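Local coordinates for tyrosine-protein phosphatase non-receptor type 18 (Homo sapiens, PDB 2OC3), which uses this catalytic domain to remove phosphate from phosphotyrosine in proteins, including autophosphorylated tyrosine kinases that are overexpressed in tumours, at residues P58-K63 with S88-G93. Sequence-based numbering, arbitrary orientation.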
loop_
_atom_site.group_PDB
_atom_site.type_symbol
_atom_site.label_atom_id
_atom_site.label_comp_id
_atom_site.label_asym_id
_atom_site.label_seq_id
_atom_site.Cartn_x
_atom_site.Cartn_y
_atom_site.Cartn_z
ATOM N N PRO A 58 -11.820 -12.697 -18.504
ATOM C CA PRO A 58 -10.741 -13.341 -19.271
ATOM C C PRO A 58 -9.602 -12.406 -19.673
ATOM O O PRO A 58 -8.443 -12.781 -19.609
ATOM C CB PRO A 58 -11.451 -13.851 -20.547
ATOM C CG PRO A 58 -12.869 -13.571 -20.401
ATOM C CD PRO A 58 -13.159 -13.032 -19.031
ATOM N N GLU A 59 -9.952 -11.199 -20.056
ATOM C CA GLU A 59 -8.985 -10.210 -20.520
ATOM C C GLU A 59 -8.136 -9.636 -19.372
ATOM O O GLU A 59 -7.117 -9.013 -19.617
ATOM C CB GLU A 59 -9.705 -9.083 -21.260
ATOM C CG GLU A 59 -10.601 -8.187 -20.404
ATOM C CD GLU A 59 -12.063 -8.608 -20.368
ATOM O OE1 GLU A 59 -12.374 -9.820 -20.470
ATOM O OE2 GLU A 59 -12.915 -7.707 -20.214
ATOM N N ASN A 60 -8.570 -9.826 -18.128
ATOM C CA ASN A 60 -7.829 -9.304 -16.996
ATOM C C ASN A 60 -7.064 -10.314 -16.194
ATOM O O ASN A 60 -6.261 -9.963 -15.342
ATOM C CB ASN A 60 -8.771 -8.572 -16.066
ATOM C CG ASN A 60 -9.358 -7.361 -16.700
ATOM O OD1 ASN A 60 -8.700 -6.689 -17.519
ATOM N ND2 ASN A 60 -10.587 -7.018 -16.297
ATOM N N VAL A 61 -7.301 -11.596 -16.402
ATOM C CA VAL A 61 -6.705 -12.618 -15.534
ATOM C C VAL A 61 -5.181 -12.532 -15.534
ATOM O O VAL A 61 -4.568 -12.675 -14.462
ATOM C CB VAL A 61 -7.189 -14.034 -15.927
ATOM C CG1 VAL A 61 -6.346 -15.106 -15.255
ATOM C CG2 VAL A 61 -8.659 -14.183 -15.569
ATOM N N ARG A 62 -4.587 -12.265 -16.687
ATOM C CA ARG A 62 -3.139 -12.194 -16.841
ATOM C C ARG A 62 -2.529 -10.988 -16.124
ATOM O O ARG A 62 -1.302 -10.872 -15.994
ATOM C CB ARG A 62 -2.751 -12.097 -18.318
ATOM N N LYS A 63 -3.384 -10.037 -15.774
ATOM C CA LYS A 63 -2.938 -8.809 -15.102
ATOM C C LYS A 63 -2.840 -8.961 -13.589
ATOM O O LYS A 63 -2.491 -7.986 -12.915
ATOM C CB LYS A 63 -3.840 -7.629 -15.476
ATOM C CG LYS A 63 -3.980 -7.383 -16.956
ATOM C CD LYS A 63 -5.016 -6.328 -17.242
ATOM C CE LYS A 63 -5.330 -6.146 -18.731
ATOM N NZ LYS A 63 -6.530 -5.232 -18.880
ATOM N N SER A 88 -7.485 -0.491 -21.164
ATOM C CA SER A 88 -8.434 -1.085 -20.218
ATOM C C SER A 88 -8.538 -0.303 -18.900
ATOM O O SER A 88 -7.585 0.366 -18.468
ATOM C CB SER A 88 -7.937 -2.492 -19.884
ATOM O OG SER A 88 -8.479 -3.053 -18.699
ATOM N N ASP A 89 -9.681 -0.401 -18.242
ATOM C CA ASP A 89 -9.858 0.222 -16.929
ATOM C C ASP A 89 -9.268 -0.544 -15.739
ATOM O O ASP A 89 -9.301 -0.049 -14.628
ATOM C CB ASP A 89 -11.320 0.566 -16.666
ATOM C CG ASP A 89 -12.207 -0.624 -16.331
ATOM O OD1 ASP A 89 -11.735 -1.707 -15.950
ATOM O OD2 ASP A 89 -13.470 -0.471 -16.425
ATOM N N TYR A 90 -8.692 -1.702 -16.008
ATOM C CA TYR A 90 -8.384 -2.653 -14.962
ATOM C C TYR A 90 -6.935 -2.558 -14.443
ATOM O O TYR A 90 -5.974 -2.558 -15.198
ATOM C CB TYR A 90 -8.656 -4.093 -15.390
ATOM C CG TYR A 90 -8.376 -5.047 -14.282
ATOM C CD1 TYR A 90 -9.308 -5.274 -13.261
ATOM C CD2 TYR A 90 -7.153 -5.656 -14.182
ATOM C CE1 TYR A 90 -9.064 -6.131 -12.214
ATOM C CE2 TYR A 90 -6.896 -6.581 -13.118
ATOM C CZ TYR A 90 -7.852 -6.794 -12.138
ATOM O OH TYR A 90 -7.684 -7.641 -11.061
ATOM N N ILE A 91 -6.842 -2.502 -13.115
ATOM C CA ILE A 91 -5.573 -2.760 -12.397
ATOM C C ILE A 91 -5.896 -3.501 -11.122
ATOM O O ILE A 91 -6.954 -3.321 -10.510
ATOM C CB ILE A 91 -4.764 -1.451 -12.110
ATOM C CG1 ILE A 91 -3.347 -1.816 -11.607
ATOM C CG2 ILE A 91 -5.476 -0.562 -11.132
ATOM C CD1 ILE A 91 -2.328 -0.687 -11.712
ATOM N N ASN A 92 -4.995 -4.385 -10.713
ATOM C CA ASN A 92 -5.166 -5.055 -9.439
ATOM C C ASN A 92 -4.805 -4.094 -8.322
ATOM O O ASN A 92 -3.643 -3.983 -7.909
ATOM C CB ASN A 92 -4.375 -6.364 -9.361
ATOM C CG ASN A 92 -4.787 -7.209 -8.187
ATOM O OD1 ASN A 92 -4.950 -6.705 -7.090
ATOM N ND2 ASN A 92 -4.932 -8.521 -8.415
ATOM N N GLY A 93 -5.806 -3.335 -7.878
ATOM C CA GLY A 93 -5.622 -2.342 -6.832
ATOM C C GLY A 93 -6.959 -1.861 -6.328
ATOM O O GLY A 93 -7.979 -1.927 -7.025
HETATM O O HOH W 1 -12.277 -4.333 -16.467
HETATM O O HOH W 2 -10.895 -4.789 -19.109
HETATM O O HOH W 3 -2.825 -5.189 -12.625
HETATM O O HOH W 4 -5.320 -2.749 -17.844
#
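Asn60 and Lys63 are the first Asn and the Lys of the NxxKNRY signature of classical tyrosine phosphatases, and both lie against Tyr90 of a second family signature, the DYIN segment. The carboxamide of Asn60 is stacked over the CB-CG end of Tyr90, amide and ring planes only 16° apart, with the two CG atoms 3.5 Å from each other. Asn60 CB stands closer to the ring centre on the same face, a CH-pi contact 4.0 Å from the centroid. Asparagine suits this place because its flat head can lie on an aromatic face while both polar atoms still bond: ND2 donates to Ala54 O and to a water held by Asp89 OD1, and OD1 accepts from Lys63 NZ at 2.9 Å, nearly in line with the carbonyl (163°).

Lysine supplies reach. Its chain, extended beyond CG, runs past the edge of the ring, where CD lies 3.8 Å from Tyr90 CD2, and carries the ammonium to Asn60 and to a water that donates to Tyr90 O. Ser88 OG is 2.9 Å from NZ, but the angle is poor for a hydrogen bond; that hydroxyl instead accepts from Tyr90 N (3.0 Å), an ST turn. Tyr90 CG, anti to the backbone N (chi1 -178°), is thereby set against the Asn60 carboxamide. At the far end of the ring, OH bonds to Asn64 of the first signature.

Farther along, the side chain of Asn92 is about 7 Å from Gly236, in the loop that probably binds the substrate phosphate. It bonds to Arg275 and Asn64, and a water joins Asn92 N to Lys63 O.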